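Local structure of aminoglycoside acetyltransferase meta-AAC0020 (Uncultured bacterium, 5F47) at residues F10-L16 with Y58-L64; E18-F24 with L48-N53. The protein probably transfers an acetyl group from acetyl-coenzyme A to aminoglycoside antibiotics, as a GNAT-family enzyme found in a soil metagenome. Residues are numbered along the deposited sequence.

Near the N terminus, strand 11-15 forms one edge of the central sheet within the chain. The chain then passes through helices 21-34 and 45-53 and returns as strand 57-64, which lies antiparallel beside strand 11-15; this pairing is contact 1. Contact 2 is nested within the loop so closed: Glu18-Phe24, the loop leading into the first helix and its first turn, meets Leu48-Asn53, at the end of the second. The two contacts also touch, as Leu16 packs on Lys23 and Phe24, and Val59 CG2 lies 4.0 Å from Phe24 CE1. Together they tie the first two sheet strands to the helical connection between them.

Contact 1 of 2, residues F10-L16 with Y58-L64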
loop_
_atom_site.group_PDB
_atom_site.type_symbol
_atom_site.label_atom_id
_atom_site.label_comp_id
_atom_site.label_asym_id
_atom_site.label_seq_id
_atom_site.Cartn_x
_atom_site.Cartn_y
_atom_site.Cartn_z
ATOM N N PHE B 10 1.675 26.946 -18.939
ATOM C CA PHE B 10 0.387 26.405 -19.358
ATOM C C PHE B 10 -0.028 25.233 -18.481
ATOM O O PHE B 10 -1.209 24.912 -18.371
ATOM C CB PHE B 10 0.439 25.960 -20.818
ATOM C CG PHE B 10 0.750 27.070 -21.774
ATOM C CD1 PHE B 10 -0.269 27.763 -22.400
ATOM C CD2 PHE B 10 2.061 27.431 -22.035
ATOM C CE1 PHE B 10 0.013 28.787 -23.276
ATOM C CE2 PHE B 10 2.349 28.454 -22.909
ATOM C CZ PHE B 10 1.322 29.134 -23.529
ATOM N N LEU B 11 0.953 24.590 -17.866
ATOM C CA LEU B 11 0.684 23.383 -17.098
ATOM C C LEU B 11 -0.041 23.693 -15.792
ATOM O O LEU B 11 0.359 24.578 -15.041
ATOM C CB LEU B 11 1.986 22.640 -16.815
ATOM C CG LEU B 11 1.858 21.259 -16.180
ATOM C CD1 LEU B 11 1.285 20.263 -17.170
ATOM C CD2 LEU B 11 3.217 20.801 -15.683
ATOM N N LYS B 12 -1.106 22.947 -15.523
ATOM C CA LYS B 12 -1.817 23.073 -14.258
ATOM C C LYS B 12 -1.724 21.758 -13.502
ATOM O O LYS B 12 -1.894 20.687 -14.090
ATOM C CB LYS B 12 -3.282 23.451 -14.477
ATOM C CG LYS B 12 -3.501 24.762 -15.226
ATOM C CD LYS B 12 -3.088 25.957 -14.389
ATOM C CE LYS B 12 -3.410 27.279 -15.088
ATOM N NZ LYS B 12 -2.553 27.534 -16.286
ATOM N N ILE B 13 -1.433 21.834 -12.204
ATOM C CA ILE B 13 -1.436 20.654 -11.347
ATOM C C ILE B 13 -2.595 20.782 -10.381
ATOM O O ILE B 13 -2.706 21.786 -9.673
ATOM C CB ILE B 13 -0.124 20.484 -10.553
ATOM C CG1 ILE B 13 1.075 20.385 -11.498
ATOM C CG2 ILE B 13 -0.201 19.262 -9.654
ATOM C CD1 ILE B 13 1.116 19.112 -12.296
ATOM N N GLU B 14 -3.471 19.786 -10.371
ATOM C CA GLU B 14 -4.691 19.873 -9.588
ATOM C C GLU B 14 -4.969 18.574 -8.862
ATOM O O GLU B 14 -4.653 17.487 -9.355
ATOM C CB GLU B 14 -5.877 20.253 -10.484
ATOM C CG GLU B 14 -5.733 21.652 -11.093
ATOM C CD GLU B 14 -6.897 22.067 -11.980
ATOM O OE1 GLU B 14 -7.904 21.330 -12.046
ATOM O OE2 GLU B 14 -6.797 23.146 -12.610
ATOM N N ARG B 15 -5.551 18.696 -7.677
ATOM C CA ARG B 15 -5.974 17.540 -6.905
ATOM C C ARG B 15 -7.452 17.292 -7.184
ATOM O O ARG B 15 -8.257 18.213 -7.067
ATOM C CB ARG B 15 -5.721 17.768 -5.410
ATOM C CG ARG B 15 -6.058 16.560 -4.542
ATOM C CD ARG B 15 -5.758 16.843 -3.072
ATOM N NE ARG B 15 -6.804 17.638 -2.431
ATOM C CZ ARG B 15 -6.687 18.918 -2.085
ATOM N NH1 ARG B 15 -5.563 19.590 -2.318
ATOM N NH2 ARG B 15 -7.706 19.531 -1.499
ATOM N N LEU B 16 -7.815 16.075 -7.581
ATOM C CA LEU B 16 -9.194 15.814 -7.980
ATOM C C LEU B 16 -10.155 15.878 -6.799
ATOM O O LEU B 16 -9.841 15.430 -5.687
ATOM C CB LEU B 16 -9.316 14.460 -8.675
ATOM C CG LEU B 16 -8.591 14.285 -10.014
ATOM C CD1 LEU B 16 -9.127 13.021 -10.677
ATOM C CD2 LEU B 16 -8.730 15.489 -10.943
ATOM N N TYR B 58 -6.502 9.931 -2.799
ATOM C CA TYR B 58 -6.305 11.235 -3.435
ATOM C C TYR B 58 -5.588 11.093 -4.768
ATOM O O TYR B 58 -4.563 10.423 -4.870
ATOM C CB TYR B 58 -5.511 12.176 -2.529
ATOM C CG TYR B 58 -6.250 12.642 -1.312
ATOM C CD1 TYR B 58 -7.168 13.681 -1.396
ATOM C CD2 TYR B 58 -6.016 12.070 -0.075
ATOM C CE1 TYR B 58 -7.844 14.134 -0.275
ATOM C CE2 TYR B 58 -6.684 12.520 1.050
ATOM C CZ TYR B 58 -7.598 13.545 0.939
ATOM O OH TYR B 58 -8.259 14.000 2.056
ATOM N N VAL B 59 -6.114 11.800 -5.765
ATOM C CA VAL B 59 -5.618 11.758 -7.130
ATOM C C VAL B 59 -5.101 13.138 -7.513
ATOM O O VAL B 59 -5.781 14.145 -7.295
ATOM C CB VAL B 59 -6.722 11.347 -8.121
ATOM C CG1 VAL B 59 -6.165 11.229 -9.526
ATOM C CG2 VAL B 59 -7.365 10.028 -7.702
ATOM N N PHE B 60 -3.891 13.196 -8.061
ATOM C CA PHE B 60 -3.359 14.462 -8.552
ATOM C C PHE B 60 -3.175 14.355 -10.052
ATOM O O PHE B 60 -2.666 13.346 -10.536
ATOM C CB PHE B 60 -2.033 14.801 -7.875
ATOM C CG PHE B 60 -2.157 15.068 -6.401
ATOM C CD1 PHE B 60 -2.265 14.014 -5.507
ATOM C CD2 PHE B 60 -2.186 16.361 -5.917
ATOM C CE1 PHE B 60 -2.390 14.251 -4.150
ATOM C CE2 PHE B 60 -2.304 16.601 -4.555
ATOM C CZ PHE B 60 -2.424 15.530 -3.681
ATOM N N VAL B 61 -3.578 15.383 -10.784
ATOM C CA VAL B 61 -3.434 15.360 -12.235
ATOM C C VAL B 61 -2.697 16.566 -12.790
ATOM O O VAL B 61 -2.626 17.632 -12.173
ATOM C CB VAL B 61 -4.806 15.254 -12.940
ATOM C CG1 VAL B 61 -5.523 13.976 -12.499
ATOM C CG2 VAL B 61 -5.681 16.478 -12.685
ATOM N N ALA B 62 -2.140 16.373 -13.979
ATOM C CA ALA B 62 -1.509 17.458 -14.720
ATOM C C ALA B 62 -2.341 17.743 -15.948
ATOM O O ALA B 62 -2.740 16.821 -16.662
ATOM C CB ALA B 62 -0.095 17.096 -15.104
ATOM N N LEU B 63 -2.600 19.024 -16.200
ATOM C CA LEU B 63 -3.500 19.426 -17.266
ATOM C C LEU B 63 -2.829 20.409 -18.196
ATOM O O LEU B 63 -2.165 21.340 -17.743
ATOM C CB LEU B 63 -4.755 20.069 -16.691
ATOM C CG LEU B 63 -5.731 19.165 -15.951
ATOM C CD1 LEU B 63 -6.294 19.899 -14.752
ATOM C CD2 LEU B 63 -6.845 18.755 -16.892
ATOM N N LEU B 64 -2.986 20.181 -19.493
ATOM C CA LEU B 64 -2.712 21.201 -20.491
ATOM C C LEU B 64 -4.062 21.560 -21.082
ATOM O O LEU B 64 -4.711 20.723 -21.715
ATOM C CB LEU B 64 -1.735 20.706 -21.547
ATOM C CG LEU B 64 -0.326 20.510 -20.988
ATOM C CD1 LEU B 64 0.584 19.933 -22.046
ATOM C CD2 LEU B 64 0.225 21.849 -20.504
HETATM O O HOH W 1 -8.647 12.933 -5.348
#
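Strands 11-15 and 58-64 run antiparallel, their axes 4.6 Å apart at closest and their directions 155° apart. Lys12 pairs with Leu63 and Glu14 with Val61 through two backbone hydrogen bonds each: Lys12 N to Leu63 O is 2.9 Å, Leu63 N to Lys12 O 2.8 Å, Glu14 N to Val61 O 2.9 Å and Val61 N to Glu14 O 2.8 Å. Leu16 N adds a bond to Val59 O (2.8 Å), beyond which a water bridges Leu16 O and Val59 N.

On one face, Arg15 (chi1 t, chi2 t) extends across Phe60, setting its CG over the ring, 4.0 Å from the centroid, in a CH-pi contact; the same extended torsions bring Arg15 CD to 3.6 Å from Phe60 CZ and 3.8 Å from Tyr58 CD1, and chi3 (p) then turns the chain toward the guanidinium. Phe114 of helix 103-117 meets both aromatic rings edge-to-face. Farther along this face, Ile13 (m, m) brings CD1 to 3.7 Å from Ala62 CB, and Leu11 (t, p) sets CD1 3.8 Å from Leu64 CD2.

The other face carries Lys12, Glu14, Val61 and Leu63. Glu14 (m, t) brings OE1 within 3.5 Å of Leu63 CD1. Leu16 (m, t) points at the neighbouring strand and splits its methyls: CD1 is 3.6 Å from Val59 CG1, CD2 3.6 Å from Val61 CG2. Helix 21-34 covers Leu16 and Val59. A sheet with helices against both faces, opened by this antiparallel strand pair, is characteristic of the GNAT fold.

Contact 2 of 2, residues E18-F24 with L48-N53; sequences ENDLPKF and LQKLLN. With CA (calcium ion), chain I.
A calcium ion joins the loop before one helix to the C-terminal end of another: Glu18 OE2 binds it at 2.2 Å and Asn53 O at 2.4 Å, with four waters at 2.4 to 2.5 Å and Asn55 completing the site. Residues 21-24 begin helix 21-34, with Asp20 at the N-cap position; its side chain instead bonds Ala17 N through OD2, while Asp20 O accepts Phe24 N at 3.0 Å. Residues 48-53 are helical, with Leu52 N to Leu48 O at 3.0 Å. The CA atoms of Glu18 and Asn53 lie 5.6 Å apart, those of Leu21 and Gln49 6.3 Å. Helices 21-34 and 45-53 link the first two sheet strands, as in the GNAT fold.

Glu18 (chi1 m, chi2 t) reaches out to the metal. Gln49 (t, p) folds so that NE2 donates to Glu18 O (2.9 Å) and Asn53 OD1 (3.0 Å); a water joins Gln49 OE1, Glu18 O and Leu21 N. In the apolar part, Leu52 (t, p) sets CD2 3.5 Å from Leu21 N, and Leu21 (t, p) places CD1 3.7 Å from Leu48 CB. Phe24 (chi1 t) presents its ring edge to Leu51, CZ to CD2 3.9 Å, and packs on Val59 of the sheet. Leu48 and Leu51 also touch the second subunit. Three protein oxygens and four waters, all hard ligands suited to calcium, make the ion a hydrated bridge between the segments.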
loop_
_atom_site.group_PDB
_atom_site.type_symbol
_atom_site.label_atom_id
_atom_site.label_comp_id
_atom_site.label_asym_id
_atom_site.label_seq_id
_atom_site.Cartn_x
_atom_site.Cartn_y
_atom_site.Cartn_z
ATOM N N GLU B 18 -14.498 15.461 -5.620
ATOM C CA GLU B 18 -15.533 14.453 -5.853
ATOM C C GLU B 18 -16.301 14.665 -7.159
ATOM O O GLU B 18 -16.874 13.719 -7.687
ATOM C CB GLU B 18 -16.511 14.409 -4.680
ATOM C CG GLU B 18 -15.902 13.860 -3.404
ATOM C CD GLU B 18 -16.933 13.644 -2.315
ATOM O OE1 GLU B 18 -18.031 14.238 -2.403
ATOM O OE2 GLU B 18 -16.650 12.872 -1.376
ATOM N N ASN B 19 -16.284 15.881 -7.696
ATOM C CA ASN B 19 -16.975 16.152 -8.955
ATOM C C ASN B 19 -16.105 15.860 -10.179
ATOM O O ASN B 19 -16.471 16.197 -11.304
ATOM C CB ASN B 19 -17.483 17.604 -8.986
ATOM C CG ASN B 19 -16.366 18.638 -9.124
ATOM O OD1 ASN B 19 -15.192 18.354 -8.904
ATOM N ND2 ASN B 19 -16.749 19.866 -9.478
ATOM N N ASP B 20 -14.963 15.206 -9.966
ATOM C CA ASP B 20 -13.992 15.032 -11.048
ATOM C C ASP B 20 -13.910 13.629 -11.649
ATOM O O ASP B 20 -12.868 13.245 -12.171
ATOM C CB ASP B 20 -12.595 15.454 -10.569
ATOM C CG ASP B 20 -12.421 16.968 -10.537
ATOM O OD1 ASP B 20 -12.850 17.637 -11.501
ATOM O OD2 ASP B 20 -11.843 17.493 -9.560
ATOM N N LEU B 21 -15.003 12.872 -11.619
ATOM C CA LEU B 21 -14.991 11.559 -12.268
ATOM C C LEU B 21 -14.506 11.595 -13.725
ATOM O O LEU B 21 -13.751 10.710 -14.123
ATOM C CB LEU B 21 -16.366 10.901 -12.206
ATOM C CG LEU B 21 -16.396 9.459 -12.719
ATOM C CD1 LEU B 21 -15.383 8.576 -11.995
ATOM C CD2 LEU B 21 -17.799 8.894 -12.587
ATOM N N PRO B 22 -14.931 12.596 -14.531
ATOM C CA PRO B 22 -14.418 12.587 -15.909
ATOM C C PRO B 22 -12.899 12.667 -16.008
ATOM O O PRO B 22 -12.321 11.955 -16.831
ATOM C CB PRO B 22 -15.062 13.836 -16.529
ATOM C CG PRO B 22 -16.320 13.995 -15.779
ATOM C CD PRO B 22 -15.956 13.649 -14.364
ATOM N N LYS B 23 -12.261 13.506 -15.191
ATOM C CA LYS B 23 -10.806 13.588 -15.213
ATOM C C LYS B 23 -10.180 12.309 -14.667
ATOM O O LYS B 23 -9.120 11.897 -15.126
ATOM C CB LYS B 23 -10.316 14.804 -14.424
ATOM C CG LYS B 23 -10.540 16.118 -15.165
ATOM C CD LYS B 23 -10.185 17.310 -14.292
ATOM C CE LYS B 23 -10.468 18.628 -15.007
ATOM N NZ LYS B 23 -10.335 19.786 -14.079
ATOM N N PHE B 24 -10.837 11.680 -13.695
ATOM C CA PHE B 24 -10.352 10.417 -13.138
ATOM C C PHE B 24 -10.339 9.344 -14.236
ATOM O O PHE B 24 -9.349 8.624 -14.396
ATOM C CB PHE B 24 -11.240 10.004 -11.960
ATOM C CG PHE B 24 -10.725 8.840 -11.134
ATOM C CD1 PHE B 24 -9.377 8.491 -11.085
ATOM C CD2 PHE B 24 -11.628 8.095 -10.385
ATOM C CE1 PHE B 24 -8.953 7.404 -10.301
ATOM C CE2 PHE B 24 -11.221 7.040 -9.600
ATOM C CZ PHE B 24 -9.887 6.681 -9.557
ATOM N N LEU B 48 -16.179 3.638 -9.618
ATOM C CA LEU B 48 -15.122 4.635 -9.674
ATOM C C LEU B 48 -15.506 5.881 -8.881
ATOM O O LEU B 48 -14.646 6.494 -8.239
ATOM C CB LEU B 48 -14.801 4.992 -11.127
ATOM C CG LEU B 48 -14.169 3.872 -11.960
ATOM C CD1 LEU B 48 -13.958 4.338 -13.393
ATOM C CD2 LEU B 48 -12.854 3.409 -11.328
ATOM N N GLN B 49 -16.782 6.249 -8.900
ATOM C CA GLN B 49 -17.224 7.401 -8.124
ATOM C C GLN B 49 -17.072 7.129 -6.632
ATOM O O GLN B 49 -16.639 7.998 -5.879
ATOM C CB GLN B 49 -18.675 7.767 -8.442
ATOM C CG GLN B 49 -19.167 9.026 -7.714
ATOM C CD GLN B 49 -18.437 10.274 -8.167
ATOM O OE1 GLN B 49 -18.502 10.639 -9.342
ATOM N NE2 GLN B 49 -17.737 10.939 -7.240
ATOM N N LYS B 50 -17.434 5.925 -6.209
ATOM C CA LYS B 50 -17.302 5.528 -4.807
ATOM C C LYS B 50 -15.854 5.639 -4.341
ATOM O O LYS B 50 -15.567 6.138 -3.249
ATOM C CB LYS B 50 -17.817 4.100 -4.611
ATOM C CG LYS B 50 -17.973 3.667 -3.161
ATOM C CD LYS B 50 -18.681 2.312 -3.068
ATOM C CE LYS B 50 -18.670 1.758 -1.645
ATOM N NZ LYS B 50 -19.435 0.478 -1.527
ATOM N N LEU B 51 -14.933 5.166 -5.169
ATOM C CA LEU B 51 -13.511 5.300 -4.856
ATOM C C LEU B 51 -13.061 6.767 -4.770
ATOM O O LEU B 51 -12.400 7.154 -3.809
ATOM C CB LEU B 51 -12.687 4.532 -5.893
ATOM C CG LEU B 51 -11.163 4.668 -5.826
ATOM C CD1 LEU B 51 -10.665 4.251 -4.458
ATOM C CD2 LEU B 51 -10.517 3.818 -6.920
ATOM N N LEU B 52 -13.442 7.589 -5.747
ATOM C CA LEU B 52 -13.101 9.007 -5.730
ATOM C C LEU B 52 -13.662 9.704 -4.499
ATOM O O LEU B 52 -13.070 10.681 -4.008
ATOM C CB LEU B 52 -13.604 9.680 -7.010
ATOM C CG LEU B 52 -13.086 11.070 -7.351
ATOM C CD1 LEU B 52 -11.580 11.009 -7.534
ATOM C CD2 LEU B 52 -13.762 11.562 -8.620
ATOM N N ASN B 53 -14.799 9.213 -3.996
ATOM C CA ASN B 53 -15.430 9.765 -2.793
ATOM C C ASN B 53 -14.726 9.412 -1.481
ATOM O O ASN B 53 -14.971 10.054 -0.465
ATOM C CB ASN B 53 -16.889 9.288 -2.674
ATOM C CG ASN B 53 -17.831 9.980 -3.645
ATOM O OD1 ASN B 53 -17.506 11.009 -4.239
ATOM N ND2 ASN B 53 -19.020 9.411 -3.802
HETATM CA CA CA I . -15.122 12.346 0.188
HETATM O O HOH W 2 -17.541 13.049 -10.261
HETATM O O HOH W 3 -13.250 12.259 -1.536
HETATM O O HOH W 4 -16.655 10.940 1.299
HETATM O O HOH W 5 -16.170 13.821 1.746
HETATM O O HOH W 6 -13.979 14.429 0.086
#